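Local coordinates for protein histone-lysine N-methyltransferase, H3 lysine-9 specific SUVH4 (Arabidopsis thaliana, PDB 4QEO) that methylates a lysine of the histone H3 tail, a mark of transcriptional silencing, and binds methylated DNA, so that the two kinds of methylation are coupled, at residues A[12-17]-A[61-66]; A[78-83]-A[166-171]; A[153-158]-A[188-193]; A[243-248]-A[254-259]; A[353-358]-A[374-379]. One frame throughout, in Å; residues are numbered along the deposited sequence.

In the fold
The five contacts follow the chain through its SRA and SET parts. Contact 1 sets helix 10-30 against a loop of the DNA-binding SRA domain, and contact 2, its centre about 13 Å from that of contact 1, touches it through I63 packed on F80 and V78. Contacts 2 and 3, centres about 17 Å apart, share the SRA sheet, where strands 165-172 and 180-197 are neighbours; in the chain their segments alternate. Contacts 4 and 5, centres also about 17 Å apart, meet in a second sheet, strand 256-257 lying beside strand 357-361 of the SET region. Contacts 3 and 4 have centres about 51 Å apart, consistent with an SRA domain for methylated DNA and a SET domain for the active site.

Contact 1: A[12-17]-A[61-66]; sequences LKVTKC and PGIDVG
The first turns of the N-terminal helix 10-30 rest, through V14, on the loop 61-66 that leads into strand 68-69 of the SRA domain. The meeting is narrow, and nearly all of it passes through one methyl branch. V14 CG2 comes down on the backbone of the loop, 3.5 Å from G62 O and 3.8 Å from P61 O, and its flank meets the side chain of I63, with CG2 3.9 Å from I63 CG1. CG1 of V14 lies anti to the backbone N (chi1 170°), which places CG2 beside that nitrogen and turns it to the loop. This is an example of helix-on-loop packing in which V14 packs mainly on backbone atoms, with I63 CG1 as the side-chain partner: the CA atoms of V14 and G62 come within 6.0 Å. Such closeness suits glycine, since a CB on G62 would collide with V14 CG2, and the positive phi of G62 (90°) by itself also calls for a residue without one. The loop falls within the SRA domain, and helix 10-30 packs on it; the contact therefore ties that helix to the loop before strand 68-69. I63 faces two ways, its CG1 toward V14 and its outer end toward V78 of helix 72-78, which C17 also touches from one helical turn further on. L51 adds a further apolar surface against V14, and the carbonyl of P61 is hydrogen-bonded to the hydroxyl of Y52.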
# COMPACT_ATOMS: atom_id res chain seq x y z
N LEU A 12 9.45 8.67 4.47
CA LEU A 12 8.86 7.98 5.61
C LEU A 12 7.71 8.78 6.22
O LEU A 12 6.71 8.21 6.69
CB LEU A 12 9.92 7.63 6.65
CG LEU A 12 10.56 6.25 6.51
CD1 LEU A 12 10.00 5.45 5.31
CD2 LEU A 12 12.08 6.34 6.43
N LYS A 13 7.83 10.10 6.23
CA LYS A 13 6.74 10.95 6.72
C LYS A 13 5.48 10.80 5.86
O LYS A 13 4.36 10.76 6.40
CB LYS A 13 7.16 12.41 6.78
CG LYS A 13 8.24 12.68 7.83
CD LYS A 13 8.79 14.08 7.71
CE LYS A 13 7.72 15.13 7.98
NZ LYS A 13 8.25 16.51 7.81
N VAL A 14 5.69 10.74 4.54
CA VAL A 14 4.60 10.48 3.60
C VAL A 14 3.98 9.12 3.90
O VAL A 14 2.76 9.00 4.08
CB VAL A 14 5.07 10.55 2.12
CG1 VAL A 14 3.98 10.03 1.18
CG2 VAL A 14 5.46 12.01 1.73
N THR A 15 4.84 8.09 3.98
CA THR A 15 4.38 6.73 4.28
C THR A 15 3.49 6.69 5.52
O THR A 15 2.40 6.11 5.51
CB THR A 15 5.57 5.79 4.53
OG1 THR A 15 6.35 5.70 3.34
CG2 THR A 15 5.08 4.39 4.92
N LYS A 16 3.97 7.35 6.57
CA LYS A 16 3.28 7.38 7.86
C LYS A 16 1.94 8.07 7.76
O LYS A 16 0.95 7.59 8.32
CB LYS A 16 4.16 8.07 8.90
CG LYS A 16 3.42 8.58 10.12
CD LYS A 16 4.39 9.19 11.12
CE LYS A 16 3.67 9.95 12.22
NZ LYS A 16 4.62 10.50 13.23
N CYS A 17 1.92 9.20 7.04
CA CYS A 17 0.68 9.95 6.86
C CYS A 17 -0.37 9.12 6.13
O CYS A 17 -1.54 9.08 6.53
CB CYS A 17 0.94 11.28 6.12
SG CYS A 17 -0.57 12.21 5.66
N PRO A 61 8.37 17.20 -0.85
CA PRO A 61 9.38 16.25 -0.36
C PRO A 61 8.72 14.93 -0.00
O PRO A 61 7.68 14.90 0.68
CB PRO A 61 9.95 16.94 0.88
CG PRO A 61 9.77 18.42 0.57
CD PRO A 61 8.44 18.49 -0.14
N GLY A 62 9.29 13.84 -0.51
CA GLY A 62 8.80 12.51 -0.19
C GLY A 62 7.73 12.03 -1.16
O GLY A 62 7.30 10.89 -1.08
N ILE A 63 7.30 12.89 -2.08
CA ILE A 63 6.39 12.47 -3.14
C ILE A 63 7.10 12.59 -4.47
O ILE A 63 7.20 13.68 -5.05
CB ILE A 63 5.08 13.28 -3.15
CG1 ILE A 63 4.38 13.13 -1.80
CG2 ILE A 63 4.17 12.83 -4.30
CD1 ILE A 63 3.10 13.92 -1.65
N ASP A 64 7.64 11.46 -4.92
CA ASP A 64 8.47 11.44 -6.11
C ASP A 64 7.58 11.39 -7.33
O ASP A 64 6.44 10.94 -7.28
CB ASP A 64 9.36 10.19 -6.15
CG ASP A 64 10.30 10.09 -4.95
OD1 ASP A 64 10.76 11.13 -4.43
OD2 ASP A 64 10.59 8.95 -4.56
N VAL A 65 8.12 11.87 -8.44
CA VAL A 65 7.47 11.69 -9.72
C VAL A 65 7.23 10.19 -9.95
O VAL A 65 8.14 9.36 -9.77
CB VAL A 65 8.30 12.30 -10.87
CG1 VAL A 65 7.63 12.05 -12.22
CG2 VAL A 65 8.47 13.79 -10.64
N GLY A 66 6.01 9.86 -10.34
CA GLY A 66 5.58 8.47 -10.45
C GLY A 66 4.76 7.98 -9.26
O GLY A 66 4.19 6.89 -9.30

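Contact 2: A[78-83]-A[166-171]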
# COMPACT_ATOMS: atom_id res chain seq x y z
N VAL A 78 -2.53 13.83 2.31
CA VAL A 78 -1.14 14.31 2.38
C VAL A 78 -0.98 15.83 2.16
O VAL A 78 0.04 16.42 2.52
CB VAL A 78 -0.21 13.54 1.43
CG1 VAL A 78 -0.20 12.08 1.80
CG2 VAL A 78 -0.65 13.70 0.03
N GLY A 79 -2.00 16.46 1.59
CA GLY A 79 -1.91 17.88 1.29
C GLY A 79 -1.38 18.15 -0.12
O GLY A 79 -1.07 19.29 -0.45
N PHE A 80 -1.31 17.09 -0.93
CA PHE A 80 -0.84 17.14 -2.33
C PHE A 80 -1.86 17.82 -3.26
O PHE A 80 -1.49 18.60 -4.16
CB PHE A 80 -0.56 15.69 -2.80
CG PHE A 80 -0.11 15.57 -4.24
CD1 PHE A 80 -1.03 15.44 -5.26
CD2 PHE A 80 1.25 15.55 -4.56
CE1 PHE A 80 -0.62 15.31 -6.60
CE2 PHE A 80 1.68 15.42 -5.88
CZ PHE A 80 0.75 15.31 -6.90
N HIS A 81 -3.13 17.50 -3.06
CA HIS A 81 -4.22 18.13 -3.79
C HIS A 81 -5.41 18.20 -2.83
O HIS A 81 -5.93 17.18 -2.39
CB HIS A 81 -4.56 17.33 -5.06
CG HIS A 81 -5.42 18.06 -6.05
ND1 HIS A 81 -4.90 18.70 -7.16
CD2 HIS A 81 -6.77 18.22 -6.11
CE1 HIS A 81 -5.89 19.24 -7.85
NE2 HIS A 81 -7.03 18.96 -7.24
N ASN A 82 -5.84 19.42 -2.52
CA ASN A 82 -6.68 19.66 -1.34
C ASN A 82 -8.19 19.68 -1.54
O ASN A 82 -8.93 19.96 -0.60
CB ASN A 82 -6.21 20.93 -0.62
CG ASN A 82 -4.82 20.77 -0.03
OD1 ASN A 82 -4.66 20.22 1.07
ND2 ASN A 82 -3.81 21.22 -0.78
N HIS A 83 -8.64 19.37 -2.74
CA HIS A 83 -10.07 19.19 -3.00
C HIS A 83 -10.24 17.75 -3.41
O HIS A 83 -9.38 17.21 -4.10
CB HIS A 83 -10.53 20.08 -4.15
CG HIS A 83 -10.37 21.54 -3.89
ND1 HIS A 83 -9.66 22.37 -4.73
CD2 HIS A 83 -10.86 22.32 -2.90
CE1 HIS A 83 -9.70 23.60 -4.26
NE2 HIS A 83 -10.42 23.60 -3.15
N ARG A 166 1.93 20.80 -10.75
CA ARG A 166 1.95 19.34 -10.65
C ARG A 166 0.80 18.78 -11.46
O ARG A 166 -0.30 19.32 -11.41
CB ARG A 166 1.82 18.86 -9.19
CG ARG A 166 3.00 19.29 -8.30
CD ARG A 166 2.91 18.60 -6.90
NE ARG A 166 1.77 19.07 -6.12
CZ ARG A 166 1.69 20.26 -5.52
NH1 ARG A 166 2.70 21.12 -5.63
NH2 ARG A 166 0.61 20.59 -4.81
N VAL A 167 1.06 17.71 -12.19
CA VAL A 167 0.04 17.10 -13.03
C VAL A 167 -0.10 15.63 -12.62
O VAL A 167 0.88 14.89 -12.53
CB VAL A 167 0.38 17.22 -14.54
CG1 VAL A 167 -0.60 16.40 -15.36
CG2 VAL A 167 0.37 18.69 -14.97
N THR A 168 -1.34 15.23 -12.36
CA THR A 168 -1.66 13.88 -11.91
C THR A 168 -2.73 13.30 -12.80
O THR A 168 -3.72 13.97 -13.12
CB THR A 168 -2.14 13.91 -10.44
OG1 THR A 168 -1.07 14.39 -9.61
CG2 THR A 168 -2.59 12.50 -9.97
N ARG A 169 -2.54 12.05 -13.23
CA ARG A 169 -3.47 11.41 -14.15
C ARG A 169 -4.23 10.28 -13.44
O ARG A 169 -3.63 9.47 -12.74
CB ARG A 169 -2.72 10.79 -15.33
CG ARG A 169 -2.37 11.76 -16.48
CD ARG A 169 -1.53 11.05 -17.55
NE ARG A 169 -1.23 11.97 -18.65
CZ ARG A 169 -0.19 12.81 -18.65
NH1 ARG A 169 0.66 12.83 -17.63
NH2 ARG A 169 -0.00 13.62 -19.69
N GLY A 170 -5.54 10.24 -13.66
CA GLY A 170 -6.34 9.11 -13.25
C GLY A 170 -6.14 8.01 -14.27
O GLY A 170 -5.91 8.28 -15.44
N HIS A 171 -6.21 6.76 -13.81
CA HIS A 171 -6.03 5.59 -14.65
C HIS A 171 -7.06 4.58 -14.19
O HIS A 171 -7.22 4.37 -12.98
CB HIS A 171 -4.64 4.95 -14.46
CG HIS A 171 -3.48 5.84 -14.80
ND1 HIS A 171 -2.95 5.93 -16.07
CD2 HIS A 171 -2.72 6.65 -14.02
CE1 HIS A 171 -1.93 6.76 -16.06
NE2 HIS A 171 -1.76 7.21 -14.83
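F80 and R166 have the closest CA atoms of the two backbones, yet these stay 9.0 Å apart, so the gap between strand 166-171 and the loop 78-83, which leaves helix 72-78 at G79 with positive phi, is crossed by side chains, one of which bonds to the backbone of F80. R166 does most of this work. Its chain, bent at chi3 (-67°), runs past the phenyl ring of F80 in the opposite sense, bringing CD to 3.6 Å from F80 CE2 and setting NE over one face, toward the rim. The guanidinium then closes on the backbone: R166 NH2 donates to F80 O at 3.0 Å in a nearly straight bond (168°), with the oxygen close to the guanidinium plane. Ring and guanidinium planes are steeply inclined, and with R166 CZ 5.0 Å from the ring centroid any cation-pi attraction is weak. On the same strand, T168 puts OG1 at the ring's edge, 3.2 Å from F80 CE1. The other terminal nitrogen, R166 NH1, is hydrogen-bonded to the carbonyls of G58 and I56, so one buried guanidinium joins three backbone carbonyls, while M75 of helix 72-78 packs on both F80 and T168. Nearby, H83 NE2 is hydrogen-bonded to a phosphate of the bound DNA. Strand, loop and helix are here held together as parts of the SRA (YDG) domain, the module that recognises methylated DNA.

Contact 3: A[153-158]-A[188-193]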
# COMPACT_ATOMS: atom_id res chain seq x y z
N LEU A 153 -8.20 31.45 -13.84
CA LEU A 153 -7.37 32.62 -13.56
C LEU A 153 -6.01 32.18 -12.96
O LEU A 153 -4.95 32.72 -13.31
CB LEU A 153 -8.12 33.57 -12.62
CG LEU A 153 -7.36 34.83 -12.19
CD1 LEU A 153 -6.96 35.70 -13.41
CD2 LEU A 153 -8.18 35.63 -11.16
N ALA A 154 -6.05 31.17 -12.09
CA ALA A 154 -4.86 30.66 -11.42
C ALA A 154 -3.85 30.07 -12.41
O ALA A 154 -2.63 30.35 -12.34
CB ALA A 154 -5.26 29.61 -10.34
N LEU A 155 -4.36 29.26 -13.34
CA LEU A 155 -3.52 28.70 -14.42
C LEU A 155 -3.01 29.81 -15.34
O LEU A 155 -1.87 29.76 -15.82
CB LEU A 155 -4.31 27.67 -15.23
CG LEU A 155 -4.55 26.33 -14.50
CD1 LEU A 155 -5.54 25.48 -15.29
CD2 LEU A 155 -3.22 25.60 -14.35
N LYS A 156 -3.85 30.81 -15.59
CA LYS A 156 -3.37 31.96 -16.38
C LYS A 156 -2.17 32.64 -15.72
O LYS A 156 -1.19 32.99 -16.38
CB LYS A 156 -4.53 32.96 -16.62
CG LYS A 156 -4.11 34.44 -16.80
CD LYS A 156 -5.40 35.31 -16.98
CE LYS A 156 -5.14 36.83 -16.81
NZ LYS A 156 -4.34 37.38 -17.93
N HIS A 157 -2.25 32.81 -14.40
CA HIS A 157 -1.14 33.46 -13.71
C HIS A 157 0.11 32.56 -13.73
O HIS A 157 1.24 33.06 -13.81
CB HIS A 157 -1.52 33.84 -12.26
CG HIS A 157 -2.50 34.98 -12.19
ND1 HIS A 157 -3.39 35.14 -11.15
CD2 HIS A 157 -2.75 36.00 -13.05
CE1 HIS A 157 -4.11 36.23 -11.35
NE2 HIS A 157 -3.75 36.76 -12.51
N CYS A 158 -0.09 31.25 -13.66
CA CYS A 158 1.04 30.33 -13.79
C CYS A 158 1.78 30.54 -15.11
O CYS A 158 3.02 30.61 -15.13
CB CYS A 158 0.58 28.87 -13.69
SG CYS A 158 0.11 28.34 -12.04
N TYR A 188 4.68 20.46 -14.94
CA TYR A 188 4.47 20.99 -16.29
C TYR A 188 4.39 22.50 -16.21
O TYR A 188 3.89 23.05 -15.22
CB TYR A 188 3.14 20.48 -16.89
CG TYR A 188 3.11 19.01 -17.31
CD1 TYR A 188 3.29 17.98 -16.39
CD2 TYR A 188 2.83 18.66 -18.63
CE1 TYR A 188 3.23 16.63 -16.78
CE2 TYR A 188 2.76 17.31 -19.03
CZ TYR A 188 2.96 16.31 -18.10
OH TYR A 188 2.91 14.99 -18.50
N LYS A 189 4.85 23.19 -17.24
CA LYS A 189 4.57 24.60 -17.37
C LYS A 189 3.28 24.80 -18.14
O LYS A 189 2.91 23.95 -18.95
CB LYS A 189 5.71 25.32 -18.11
CG LYS A 189 5.91 24.93 -19.59
CD LYS A 189 6.84 25.98 -20.30
CE LYS A 189 7.04 25.74 -21.81
NZ LYS A 189 7.91 26.81 -22.48
N VAL A 190 2.61 25.92 -17.89
CA VAL A 190 1.53 26.36 -18.76
C VAL A 190 2.17 27.21 -19.86
O VAL A 190 2.63 28.33 -19.62
CB VAL A 190 0.48 27.17 -17.99
CG1 VAL A 190 -0.74 27.45 -18.88
CG2 VAL A 190 0.09 26.41 -16.75
N GLU A 191 2.22 26.65 -21.06
CA GLU A 191 2.89 27.27 -22.19
C GLU A 191 2.02 28.38 -22.71
O GLU A 191 2.48 29.49 -22.99
CB GLU A 191 3.09 26.24 -23.30
CG GLU A 191 3.41 26.85 -24.65
CD GLU A 191 4.76 26.42 -25.14
OE1 GLU A 191 5.77 26.88 -24.56
OE2 GLU A 191 4.80 25.60 -26.07
N LYS A 192 0.74 28.09 -22.85
CA LYS A 192 -0.15 29.19 -23.24
C LYS A 192 -1.57 28.82 -22.98
O LYS A 192 -1.84 27.69 -22.61
CB LYS A 192 0.02 29.55 -24.72
CG LYS A 192 -0.30 28.43 -25.65
CD LYS A 192 -0.29 28.93 -27.07
CE LYS A 192 -0.27 27.75 -28.01
NZ LYS A 192 0.87 26.85 -27.71
N PHE A 193 -2.48 29.77 -23.15
CA PHE A 193 -3.89 29.47 -22.90
C PHE A 193 -4.76 30.36 -23.73
O PHE A 193 -4.33 31.44 -24.17
CB PHE A 193 -4.22 29.67 -21.41
CG PHE A 193 -4.16 31.11 -20.98
CD1 PHE A 193 -2.94 31.69 -20.63
CD2 PHE A 193 -5.30 31.90 -20.96
CE1 PHE A 193 -2.86 33.02 -20.27
CE2 PHE A 193 -5.23 33.25 -20.60
CZ PHE A 193 -4.01 33.81 -20.27
O HOH W 1 3.75 27.61 -16.06
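Helix-on-sheet packing in the SRA domain is seen here in small compass: helix 151-161 lies across strand 180-197, and the axes of 153-158 and 188-193 come within 8.3 Å at 94°. The helix offers two patches. In the buried one V190 CG2 fits between L155 and C158, 4.0 Å from C158 CB and 4.2 Å from L155 CD2, while L155 also reaches Y207 of the neighbouring strand 203-211. In the other, which is partly exposed, the aliphatic part of K156 lies over one face of the F193 ring; K156 CB stands 4.1 Å from the ring centroid in a CH-pi contact, and CG approaches F193 CZ to 3.5 Å. With CG between backbone N and carbonyl carbon (chi1 68°), F193 points its ring at the helix and against K156. The charged end of K156, NZ, forms a salt bridge with E160 on its own helix. An alanine in place of F193 would probably strip the aliphatic chain of K156 of its aromatic platform and open a gap beside the helix. Between V190 and F193, E191 and K192 both face R208 in a classic beta bulge. A water accepts from V190 N at 2.7 Å and donates weakly to C158 O.

Contact 4: A[243-248]-A[254-259]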
# COMPACT_ATOMS: atom_id res chain seq x y z
N GLU A 243 7.22 -23.11 -13.19
CA GLU A 243 5.88 -22.68 -13.55
C GLU A 243 5.03 -22.33 -12.32
O GLU A 243 4.05 -21.59 -12.42
CB GLU A 243 5.20 -23.77 -14.40
CG GLU A 243 4.13 -23.26 -15.37
CD GLU A 243 4.54 -23.39 -16.84
OE1 GLU A 243 5.51 -24.11 -17.13
OE2 GLU A 243 3.87 -22.77 -17.69
N ASP A 244 5.42 -22.86 -11.15
CA ASP A 244 4.67 -22.68 -9.91
C ASP A 244 5.41 -23.31 -8.73
O ASP A 244 5.43 -24.53 -8.60
CB ASP A 244 3.29 -23.33 -10.03
CG ASP A 244 2.47 -23.25 -8.75
OD1 ASP A 244 2.86 -22.51 -7.81
OD2 ASP A 244 1.42 -23.91 -8.68
N ILE A 245 6.00 -22.50 -7.86
CA ILE A 245 6.76 -23.05 -6.73
C ILE A 245 5.88 -23.84 -5.76
O ILE A 245 6.36 -24.75 -5.08
CB ILE A 245 7.53 -21.97 -5.96
CG1 ILE A 245 6.57 -20.95 -5.34
CG2 ILE A 245 8.53 -21.28 -6.86
CD1 ILE A 245 7.20 -20.10 -4.26
N SER A 246 4.60 -23.48 -5.69
CA SER A 246 3.67 -24.22 -4.85
C SER A 246 3.41 -25.55 -5.57
O SER A 246 3.83 -25.74 -6.70
CB SER A 246 2.37 -23.43 -4.63
OG SER A 246 1.41 -23.68 -5.65
N GLY A 247 2.72 -26.47 -4.92
CA GLY A 247 2.51 -27.76 -5.56
C GLY A 247 1.50 -27.68 -6.69
O GLY A 247 1.31 -28.64 -7.44
N GLY A 248 0.88 -26.51 -6.83
CA GLY A 248 -0.44 -26.41 -7.40
C GLY A 248 -1.32 -26.31 -6.16
O GLY A 248 -2.55 -26.35 -6.21
N ILE A 254 2.33 -19.60 -8.18
CA ILE A 254 3.42 -18.67 -7.93
C ILE A 254 4.63 -19.02 -8.79
O ILE A 254 5.47 -19.82 -8.39
CB ILE A 254 3.80 -18.64 -6.44
CG1 ILE A 254 2.58 -18.33 -5.57
CG2 ILE A 254 4.89 -17.62 -6.18
CD1 ILE A 254 2.77 -18.67 -4.09
N PRO A 255 4.72 -18.43 -9.98
CA PRO A 255 5.88 -18.64 -10.84
C PRO A 255 7.18 -18.09 -10.25
O PRO A 255 7.17 -17.17 -9.43
CB PRO A 255 5.52 -17.88 -12.12
CG PRO A 255 4.41 -16.96 -11.73
CD PRO A 255 3.66 -17.67 -10.66
N ALA A 256 8.30 -18.67 -10.67
CA ALA A 256 9.61 -18.20 -10.25
C ALA A 256 10.48 -17.90 -11.46
O ALA A 256 10.52 -18.68 -12.41
CB ALA A 256 10.27 -19.23 -9.34
N THR A 257 11.19 -16.77 -11.43
CA THR A 257 12.08 -16.41 -12.52
C THR A 257 13.47 -16.06 -12.02
O THR A 257 13.64 -15.50 -10.94
CB THR A 257 11.54 -15.22 -13.34
OG1 THR A 257 11.43 -14.06 -12.49
CG2 THR A 257 10.18 -15.55 -13.93
N ASN A 258 14.48 -16.44 -12.80
CA ASN A 258 15.81 -15.93 -12.63
C ASN A 258 16.15 -15.23 -13.92
O ASN A 258 16.20 -15.84 -14.96
CB ASN A 258 16.79 -17.04 -12.37
CG ASN A 258 18.14 -16.54 -11.93
OD1 ASN A 258 18.57 -15.47 -12.32
ND2 ASN A 258 18.81 -17.32 -11.11
N ARG A 259 16.31 -13.93 -13.84
CA ARG A 259 16.72 -13.15 -14.97
C ARG A 259 18.13 -12.76 -14.70
O ARG A 259 18.80 -12.29 -15.56
CB ARG A 259 15.88 -11.89 -15.03
CG ARG A 259 15.61 -11.37 -16.42
CD ARG A 259 14.32 -11.93 -16.93
NE ARG A 259 13.38 -10.88 -17.29
CZ ARG A 259 13.44 -10.15 -18.40
NH1 ARG A 259 12.53 -9.23 -18.64
NH2 ARG A 259 14.41 -10.35 -19.27
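D244 and I245 take hold of I254 at both ends of its backbone. I254 N donates to D244 OD1 at 3.0 Å with an almost straight N-H (172°), coming from above the carboxylate plane, and I245 N donates to I254 O at 2.8 Å, tilted out of the plane of that carbonyl. The same D244 OD1 takes two more bonds from S246: the hydroxyl OG reaches it on the syn side at 2.9 Å, and the backbone N, also 2.9 Å away, from above the plane. Three donors thus fix one carboxylate oxygen, a setting that would probably favour the charged form of D244. With CG anti to the backbone N (chi1 177°), the carboxylate turns back over its own chain, and the bond from S246 N makes an Asx turn. S246 OG in turn accepts from G248 N, an ST turn, so the two turns follow one another as the chain leaves strand 240-242. The loop they shape leads round to strand 256-257, antiparallel to 240-242 and flanked on its other side by strand 357-361 of the SET region. Outward from the polar centre lies packing. I245 CG1 rests 3.8 Å from I254 CB, its CD1 meets I254 CG2, and I245 CG2 sits 3.7 Å from A256 CB. V359 and Y273 extend this apolar patch, each touching both isoleucines. The side chain of A256 is about 5 Å from that of W367, which by similarity binds S-adenosylmethionine, while E243 O lies 3.8 Å from P255 CA on the more open flank.

Contact 5: A[353-358]-A[374-379]; sequences LRFNLE and YIPAGS
Apolar packing round the ring of F355 makes up most of this contact. I375 CG1 lies over the middle of one face, 3.8 Å from the ring centroid and only 9° off its normal, a CH-pi contact, while its CG2 branch reaches the outer end of the ring, 3.7 Å from F355 CZ. The opposite face is covered by R354 CB from the ring's own segment, so the phenyl is sandwiched between two aliphatic groups. At the edge S379 CB stands 3.7 Å from F355 CZ. P376 CD lies 4.1 Å from F355 CE1, and Y374 O touches the same ring carbon, F355 CE1, at 3.6 Å. The chain round the ring is shaped by a type II beta turn, P376 to S379, with G378 at a positive phi of 100°; it connects strand 367-371 to strand 380-383 in the SET domain, while F355 lies just ahead of strand 357-361. With an alanine in place of F355, a gap would probably open between R354 and I375, and the turn would lose the ring against which S379 rests. The polar bonds gather on the turn. P376 O accepts from S379 OG at 2.9 Å and from S379 N at 3.1 Å; the bond from OG holds the serine hydroxyl in place, and both donors come from the same face of the carbonyl plane. Outside partners add to these, A377 being hydrogen-bonded through its N to N491 and through its O to R323.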
# COMPACT_ATOMS: atom_id res chain seq x y z
N LEU A 353 -4.90 -17.60 -0.92
CA LEU A 353 -4.05 -16.54 -1.46
C LEU A 353 -4.87 -15.72 -2.45
O LEU A 353 -5.46 -16.26 -3.38
CB LEU A 353 -2.81 -17.15 -2.10
CG LEU A 353 -1.88 -16.19 -2.85
CD1 LEU A 353 -1.37 -15.12 -1.91
CD2 LEU A 353 -0.73 -16.97 -3.47
N ARG A 354 -4.92 -14.41 -2.22
CA ARG A 354 -5.77 -13.51 -2.99
C ARG A 354 -5.06 -12.91 -4.19
O ARG A 354 -5.72 -12.33 -5.04
CB ARG A 354 -6.23 -12.32 -2.14
CG ARG A 354 -7.04 -12.62 -0.92
CD ARG A 354 -6.99 -11.41 0.02
NE ARG A 354 -8.01 -11.47 1.07
CZ ARG A 354 -8.01 -12.35 2.07
NH1 ARG A 354 -7.04 -13.26 2.17
NH2 ARG A 354 -8.97 -12.33 2.98
N PHE A 355 -3.73 -12.98 -4.23
CA PHE A 355 -2.98 -12.19 -5.22
C PHE A 355 -2.07 -13.04 -6.09
O PHE A 355 -1.55 -14.06 -5.65
CB PHE A 355 -2.12 -11.12 -4.53
CG PHE A 355 -2.85 -10.29 -3.52
CD1 PHE A 355 -3.70 -9.28 -3.92
CD2 PHE A 355 -2.68 -10.52 -2.17
CE1 PHE A 355 -4.38 -8.51 -2.99
CE2 PHE A 355 -3.36 -9.76 -1.23
CZ PHE A 355 -4.21 -8.75 -1.64
N ASN A 356 -1.86 -12.57 -7.32
CA ASN A 356 -0.90 -13.19 -8.22
C ASN A 356 0.51 -12.70 -7.88
O ASN A 356 0.82 -11.53 -8.06
CB ASN A 356 -1.26 -12.86 -9.67
CG ASN A 356 -2.60 -13.46 -10.08
OD1 ASN A 356 -2.84 -14.65 -9.91
ND2 ASN A 356 -3.49 -12.62 -10.63
N LEU A 357 1.34 -13.61 -7.39
CA LEU A 357 2.67 -13.24 -6.94
C LEU A 357 3.73 -13.92 -7.77
O LEU A 357 3.45 -14.85 -8.53
CB LEU A 357 2.87 -13.65 -5.48
CG LEU A 357 1.82 -13.14 -4.49
CD1 LEU A 357 2.19 -13.57 -3.09
CD2 LEU A 357 1.68 -11.62 -4.57
N GLU A 358 4.96 -13.47 -7.61
CA GLU A 358 6.08 -14.04 -8.34
C GLU A 358 7.30 -14.07 -7.44
O GLU A 358 7.57 -13.11 -6.70
CB GLU A 358 6.35 -13.21 -9.59
CG GLU A 358 7.59 -13.61 -10.37
CD GLU A 358 7.98 -12.59 -11.44
OE1 GLU A 358 7.26 -11.58 -11.61
OE2 GLU A 358 9.01 -12.80 -12.12
N TYR A 374 -2.38 -5.00 -7.54
CA TYR A 374 -2.47 -4.08 -6.41
C TYR A 374 -2.82 -4.81 -5.13
O TYR A 374 -3.69 -5.68 -5.12
CB TYR A 374 -3.50 -3.00 -6.73
CG TYR A 374 -3.01 -1.99 -7.76
CD1 TYR A 374 -2.16 -0.96 -7.39
CD2 TYR A 374 -3.38 -2.08 -9.10
CE1 TYR A 374 -1.71 -0.03 -8.32
CE2 TYR A 374 -2.92 -1.17 -10.03
CZ TYR A 374 -2.08 -0.15 -9.64
OH TYR A 374 -1.63 0.76 -10.57
N ILE A 375 -2.13 -4.46 -4.04
CA ILE A 375 -2.42 -5.00 -2.72
C ILE A 375 -2.85 -3.87 -1.76
O ILE A 375 -2.03 -3.02 -1.39
CB ILE A 375 -1.22 -5.74 -2.12
CG1 ILE A 375 -0.79 -6.88 -3.05
CG2 ILE A 375 -1.56 -6.28 -0.73
CD1 ILE A 375 0.39 -7.67 -2.55
N PRO A 376 -4.13 -3.85 -1.37
CA PRO A 376 -4.61 -2.81 -0.46
C PRO A 376 -4.02 -2.96 0.93
O PRO A 376 -3.80 -4.08 1.40
CB PRO A 376 -6.13 -3.04 -0.42
CG PRO A 376 -6.43 -3.83 -1.66
CD PRO A 376 -5.23 -4.70 -1.86
N ALA A 377 -3.76 -1.83 1.59
CA ALA A 377 -3.25 -1.83 2.96
C ALA A 377 -4.21 -2.54 3.89
O ALA A 377 -5.40 -2.26 3.88
CB ALA A 377 -3.04 -0.38 3.43
N GLY A 378 -3.69 -3.46 4.70
CA GLY A 378 -4.52 -4.23 5.61
C GLY A 378 -4.82 -5.62 5.08
O GLY A 378 -5.33 -6.46 5.81
N SER A 379 -4.51 -5.87 3.81
CA SER A 379 -4.78 -7.17 3.22
C SER A 379 -3.76 -8.16 3.74
O SER A 379 -2.58 -7.81 3.89
CB SER A 379 -4.71 -7.14 1.69
OG SER A 379 -5.66 -6.24 1.12